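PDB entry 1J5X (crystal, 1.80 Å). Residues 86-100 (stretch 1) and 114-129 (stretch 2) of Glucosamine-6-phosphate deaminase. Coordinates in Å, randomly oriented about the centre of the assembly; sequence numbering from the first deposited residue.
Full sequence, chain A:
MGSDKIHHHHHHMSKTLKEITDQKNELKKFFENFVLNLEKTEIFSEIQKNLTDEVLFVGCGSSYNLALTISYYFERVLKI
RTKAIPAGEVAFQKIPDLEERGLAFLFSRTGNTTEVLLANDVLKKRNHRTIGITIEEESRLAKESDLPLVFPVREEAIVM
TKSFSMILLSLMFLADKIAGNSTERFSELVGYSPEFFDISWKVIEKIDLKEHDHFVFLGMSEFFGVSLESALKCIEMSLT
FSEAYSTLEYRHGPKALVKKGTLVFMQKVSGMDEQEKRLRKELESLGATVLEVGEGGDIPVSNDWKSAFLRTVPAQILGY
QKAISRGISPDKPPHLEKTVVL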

# COMPACT_ATOMS: atom_id res chain seq x y z
N PRO A 86 -12.35 -1.19 -7.28
CA PRO A 86 -12.52 0.18 -6.73
C PRO A 86 -13.97 0.22 -6.24
O PRO A 86 -14.86 -0.26 -6.94
CB PRO A 86 -12.31 1.09 -7.95
CG PRO A 86 -11.35 0.29 -8.83
CD PRO A 86 -11.88 -1.15 -8.69
N ALA A 87 -14.24 0.81 -5.07
CA ALA A 87 -15.60 0.74 -4.56
C ALA A 87 -16.68 1.36 -5.42
O ALA A 87 -17.81 0.88 -5.34
CB ALA A 87 -15.73 1.28 -3.11
N GLY A 88 -16.33 2.40 -6.16
CA GLY A 88 -17.32 3.03 -7.04
C GLY A 88 -17.89 2.05 -8.06
O GLY A 88 -19.06 2.13 -8.41
N GLU A 89 -17.07 1.13 -8.58
CA GLU A 89 -17.58 0.17 -9.55
C GLU A 89 -18.60 -0.79 -8.93
O GLU A 89 -19.53 -1.25 -9.60
CB GLU A 89 -16.39 -0.61 -10.19
CG GLU A 89 -15.44 0.41 -10.91
CD GLU A 89 -14.37 -0.29 -11.73
OE1 GLU A 89 -14.22 -1.55 -11.61
OE2 GLU A 89 -13.67 0.44 -12.47
N VAL A 90 -18.43 -1.10 -7.65
CA VAL A 90 -19.37 -1.97 -6.98
C VAL A 90 -20.63 -1.15 -6.64
O VAL A 90 -21.75 -1.60 -6.85
CB VAL A 90 -18.78 -2.54 -5.65
CG1 VAL A 90 -19.81 -3.42 -4.93
CG2 VAL A 90 -17.47 -3.42 -5.94
N ALA A 91 -20.38 0.01 -6.06
CA ALA A 91 -21.50 0.89 -5.65
C ALA A 91 -22.48 1.15 -6.77
O ALA A 91 -23.70 1.19 -6.54
CB ALA A 91 -20.94 2.25 -5.13
N PHE A 92 -21.97 1.36 -7.99
CA PHE A 92 -22.86 1.64 -9.11
C PHE A 92 -23.16 0.40 -9.99
O PHE A 92 -23.75 0.53 -11.06
CB PHE A 92 -22.30 2.84 -9.87
CG PHE A 92 -22.50 4.14 -9.13
CD1 PHE A 92 -23.74 4.78 -9.16
CD2 PHE A 92 -21.51 4.65 -8.31
CE1 PHE A 92 -23.98 5.93 -8.35
CE2 PHE A 92 -21.74 5.79 -7.50
CZ PHE A 92 -22.98 6.41 -7.53
N GLN A 93 -22.78 -0.76 -9.49
CA GLN A 93 -23.02 -2.06 -10.10
C GLN A 93 -22.55 -2.09 -11.56
O GLN A 93 -23.31 -2.52 -12.50
CB GLN A 93 -24.53 -2.43 -9.97
CG GLN A 93 -24.90 -2.60 -8.49
CD GLN A 93 -26.33 -3.11 -8.29
OE1 GLN A 93 -26.60 -4.31 -8.44
NE2 GLN A 93 -27.23 -2.20 -7.96
N LYS A 94 -21.32 -1.63 -11.75
CA LYS A 94 -20.73 -1.64 -13.07
C LYS A 94 -19.74 -2.79 -13.25
O LYS A 94 -19.16 -2.96 -14.34
CB LYS A 94 -20.05 -0.29 -13.35
CG LYS A 94 -21.09 0.86 -13.37
CD LYS A 94 -22.30 0.46 -14.22
CE LYS A 94 -23.29 1.58 -14.30
NZ LYS A 94 -24.40 1.14 -15.22
N ILE A 95 -19.55 -3.54 -12.18
CA ILE A 95 -18.66 -4.70 -12.22
C ILE A 95 -19.30 -5.90 -12.95
O ILE A 95 -20.50 -6.03 -13.02
CB ILE A 95 -18.32 -5.23 -10.80
CG1 ILE A 95 -19.59 -5.63 -10.05
CG2 ILE A 95 -17.62 -4.18 -9.99
CD1 ILE A 95 -19.28 -6.36 -8.79
N PRO A 96 -18.47 -6.74 -13.57
CA PRO A 96 -19.03 -7.91 -14.24
C PRO A 96 -19.71 -8.69 -13.06
O PRO A 96 -19.18 -8.67 -11.94
CB PRO A 96 -17.79 -8.60 -14.78
CG PRO A 96 -16.92 -7.41 -15.26
CD PRO A 96 -17.08 -6.45 -14.01
N ASP A 97 -20.87 -9.32 -13.27
CA ASP A 97 -21.57 -10.02 -12.16
C ASP A 97 -20.70 -10.82 -11.18
O ASP A 97 -19.70 -11.39 -11.56
CB ASP A 97 -22.66 -10.96 -12.72
CG ASP A 97 -23.86 -10.20 -13.35
OD1 ASP A 97 -24.15 -9.04 -12.92
OD2 ASP A 97 -24.51 -10.77 -14.25
N LEU A 98 -21.12 -10.90 -9.92
CA LEU A 98 -20.38 -11.68 -8.93
C LEU A 98 -20.82 -13.13 -8.86
O LEU A 98 -21.83 -13.52 -9.46
CB LEU A 98 -20.56 -11.14 -7.51
CG LEU A 98 -20.19 -9.71 -7.13
CD1 LEU A 98 -18.76 -9.42 -7.54
CD2 LEU A 98 -21.20 -8.79 -7.80
N GLU A 99 -20.06 -13.91 -8.09
CA GLU A 99 -20.42 -15.31 -7.89
C GLU A 99 -21.73 -15.26 -7.09
O GLU A 99 -22.17 -14.18 -6.65
CB GLU A 99 -19.33 -16.04 -7.11
N GLU A 100 -22.33 -16.42 -6.89
CA GLU A 100 -23.59 -16.48 -6.17
C GLU A 100 -23.50 -16.11 -4.68
O GLU A 100 -24.50 -15.73 -4.06
CB GLU A 100 -24.22 -17.91 -6.34
N THR A 114 -18.54 7.40 1.14
CA THR A 114 -19.83 7.09 0.52
C THR A 114 -19.83 5.89 -0.42
O THR A 114 -20.70 5.03 -0.31
CB THR A 114 -20.38 8.28 -0.25
OG1 THR A 114 -20.36 9.47 0.58
CG2 THR A 114 -21.81 7.97 -0.62
N GLU A 115 -18.84 5.84 -1.30
CA GLU A 115 -18.76 4.73 -2.25
C GLU A 115 -18.61 3.37 -1.56
O GLU A 115 -19.14 2.38 -2.02
CB GLU A 115 -17.58 5.01 -3.18
CG GLU A 115 -17.87 6.12 -4.16
CD GLU A 115 -16.59 6.65 -4.74
OE1 GLU A 115 -15.97 5.89 -5.53
OE2 GLU A 115 -16.15 7.78 -4.39
N VAL A 116 -17.92 3.34 -0.41
CA VAL A 116 -17.68 2.07 0.29
C VAL A 116 -18.96 1.65 0.97
O VAL A 116 -19.26 0.47 1.03
CB VAL A 116 -16.50 2.23 1.30
CG1 VAL A 116 -16.27 0.90 2.10
CG2 VAL A 116 -15.26 2.57 0.54
N LEU A 117 -19.71 2.64 1.51
CA LEU A 117 -20.97 2.31 2.14
C LEU A 117 -22.00 1.86 1.08
O LEU A 117 -22.83 0.95 1.31
CB LEU A 117 -21.50 3.54 2.93
CG LEU A 117 -20.61 3.73 4.17
CD1 LEU A 117 -21.01 5.12 4.81
CD2 LEU A 117 -20.83 2.57 5.14
N LEU A 118 -21.96 2.48 -0.08
CA LEU A 118 -22.90 2.04 -1.12
C LEU A 118 -22.52 0.63 -1.54
O LEU A 118 -23.40 -0.22 -1.75
CB LEU A 118 -22.84 2.94 -2.34
CG LEU A 118 -23.43 4.35 -2.07
CD1 LEU A 118 -23.08 5.30 -3.21
CD2 LEU A 118 -24.94 4.21 -1.92
N ALA A 119 -21.22 0.40 -1.70
CA ALA A 119 -20.76 -0.95 -2.08
C ALA A 119 -21.18 -1.99 -1.05
O ALA A 119 -21.60 -3.09 -1.38
CB ALA A 119 -19.18 -0.93 -2.26
N ASN A 120 -21.04 -1.65 0.24
CA ASN A 120 -21.42 -2.55 1.31
C ASN A 120 -22.89 -2.92 1.16
O ASN A 120 -23.28 -4.08 1.29
CB ASN A 120 -21.16 -1.82 2.67
CG ASN A 120 -21.52 -2.69 3.85
OD1 ASN A 120 -21.00 -3.81 4.01
ND2 ASN A 120 -22.42 -2.15 4.74
N ASP A 121 -23.73 -1.94 0.90
CA ASP A 121 -25.14 -2.24 0.73
C ASP A 121 -25.44 -3.16 -0.49
O ASP A 121 -26.17 -4.15 -0.42
CB ASP A 121 -25.90 -0.93 0.61
CG ASP A 121 -27.34 -1.09 1.02
OD1 ASP A 121 -27.59 -1.44 2.22
OD2 ASP A 121 -28.21 -0.89 0.14
N VAL A 122 -24.84 -2.83 -1.61
CA VAL A 122 -24.99 -3.64 -2.82
C VAL A 122 -24.50 -5.09 -2.54
O VAL A 122 -25.17 -6.07 -2.90
CB VAL A 122 -24.11 -3.03 -3.97
CG1 VAL A 122 -23.84 -4.08 -5.08
CG2 VAL A 122 -24.80 -1.81 -4.58
N LEU A 123 -23.35 -5.24 -1.89
CA LEU A 123 -22.82 -6.59 -1.68
C LEU A 123 -23.69 -7.38 -0.73
O LEU A 123 -23.92 -8.58 -0.93
CB LEU A 123 -21.37 -6.55 -1.15
CG LEU A 123 -20.42 -6.09 -2.25
CD1 LEU A 123 -19.10 -5.55 -1.66
CD2 LEU A 123 -20.15 -7.31 -3.19
N LYS A 124 -24.20 -6.70 0.29
CA LYS A 124 -25.04 -7.38 1.26
C LYS A 124 -26.33 -7.84 0.61
O LYS A 124 -26.83 -8.90 0.91
CB LYS A 124 -25.34 -6.47 2.47
CG LYS A 124 -24.20 -6.44 3.52
CD LYS A 124 -24.36 -5.30 4.54
CE LYS A 124 -25.38 -5.61 5.59
NZ LYS A 124 -25.66 -4.37 6.44
N LYS A 125 -26.87 -7.02 -0.29
CA LYS A 125 -28.09 -7.38 -0.99
C LYS A 125 -27.84 -8.47 -2.02
O LYS A 125 -28.80 -9.08 -2.50
CB LYS A 125 -28.71 -6.17 -1.65
CG LYS A 125 -29.28 -5.16 -0.66
CD LYS A 125 -29.76 -3.92 -1.38
CE LYS A 125 -30.31 -2.84 -0.42
NZ LYS A 125 -30.69 -1.65 -1.27
N ARG A 126 -26.58 -8.73 -2.34
CA ARG A 126 -26.21 -9.80 -3.28
C ARG A 126 -25.66 -11.04 -2.56
O ARG A 126 -24.86 -11.77 -3.10
CB ARG A 126 -25.17 -9.32 -4.29
CG ARG A 126 -25.69 -8.33 -5.32
CD ARG A 126 -24.74 -8.31 -6.53
NE ARG A 126 -24.92 -7.14 -7.40
CZ ARG A 126 -24.30 -6.95 -8.57
NH1 ARG A 126 -23.45 -7.85 -9.05
NH2 ARG A 126 -24.54 -5.85 -9.27
N ASN A 127 -26.05 -11.26 -1.32
CA ASN A 127 -25.59 -12.45 -0.60
C ASN A 127 -24.10 -12.54 -0.35
O ASN A 127 -23.52 -13.63 -0.31
CB ASN A 127 -26.07 -13.74 -1.33
CG ASN A 127 -25.81 -15.03 -0.51
OD1 ASN A 127 -25.38 -16.12 -1.19
ND2 ASN A 127 -26.03 -15.06 0.72
N HIS A 128 -23.43 -11.40 -0.21
CA HIS A 128 -22.02 -11.44 0.15
C HIS A 128 -21.93 -10.94 1.60
O HIS A 128 -22.57 -9.95 1.93
CB HIS A 128 -21.20 -10.52 -0.76
CG HIS A 128 -20.90 -11.12 -2.09
ND1 HIS A 128 -21.71 -11.44 -3.13
CD2 HIS A 128 -19.64 -11.53 -2.44
CE1 HIS A 128 -20.92 -12.05 -4.08
NE2 HIS A 128 -19.68 -12.09 -3.65
N ARG A 129 -21.21 -11.64 2.47
CA ARG A 129 -21.03 -11.16 3.84
C ARG A 129 -19.86 -10.16 3.81
O ARG A 129 -18.81 -10.41 3.16
CB ARG A 129 -20.75 -12.32 4.77
CG ARG A 129 -20.59 -11.84 6.21
CD ARG A 129 -20.50 -12.94 7.22
NE ARG A 129 -21.68 -13.79 7.21
CZ ARG A 129 -22.00 -14.61 8.23
NH1 ARG A 129 -21.20 -14.66 9.31
NH2 ARG A 129 -23.09 -15.37 8.17
O HOH W 1 -24.62 -13.04 -5.70

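The two stretches form a mainly apolar contact, in which a short helix packs through small side chains against a longer one, and the loop that follows meets the segment after the longer helix, where Gln 93 and Arg 126 share a hydrogen bond. Helix 87-91 and helix 114-125 run in broadly the same direction, their axes inclined at 45° and 7.7 Å apart at closest approach. Alanines lie where the backbones come closest: the CA atoms of Ala 91 and Ala 119 are 4.1 Å apart. Together the stretches bury 833 Å² of surface.

The CB of Ala 87 sits 3.7 Å from the carbonyl O of Glu 115 and 3.9 Å from CG2 of Val 116, so this methyl group rests directly on the backbone of the long helix. Gly 88 follows, its CA 3.5 Å from OE1 of Glu 115. A CB in ideal position on Gly 88 would come within 2.9 Å of that same oxygen, a clash, so the carboxylate as modelled occupies space left free by the absent side chain. One turn on from Ala 87, the CB of Ala 91 is 3.4 Å from CB of Leu 118 and 3.6 Å from the carbonyl O of Glu 115.

The CA-to-CB bond of Val 90 points toward the other stretch, and the side chain meets three residues with one methyl group. Its CG1 lies 3.7 Å from CB of Ala 119, 3.8 Å from CG of Leu 123 and 4.1 Å from CG1 of Val 122. Beyond it the chain leaves helical geometry at Phe 92, whose CB is directed away; the ring nevertheless swings back far enough for CZ to come 4.5 Å from CD1 of Leu 118, a marginal contact.

The CA-to-CB bond of Gln 93, a residue with positive phi and psi, points toward the other stretch. Its CG packs 3.9 Å from CG1 of Val 122, while its OE1 accepts a hydrogen bond from NH2 of Arg 126 at 2.7 Å. The N-H...O angle of 164° and the position of OE1 near the guanidinium plane make this a well-directed bond between a charged donor and a neutral amide oxygen. Arg 126 is also the residue most extensively covered across the contact, with 111 Å² buried by the other stretch.

Further along, Leu 98 places its CB 3.6 Å from CE1 of His 128, and the carbonyl O of Glu 99 approaches the edge of the same ring, also 3.6 Å from CE1. The imidazole is held within its own stretch by a hydrogen bond from ND1 to the carbonyl O of Arg 126 (3.2 Å). Water 1 lies between the backbones, its O 2.9 Å from the carbonyl O of Glu 99 and 2.9 Å from that of Arg 126, within donating reach of either.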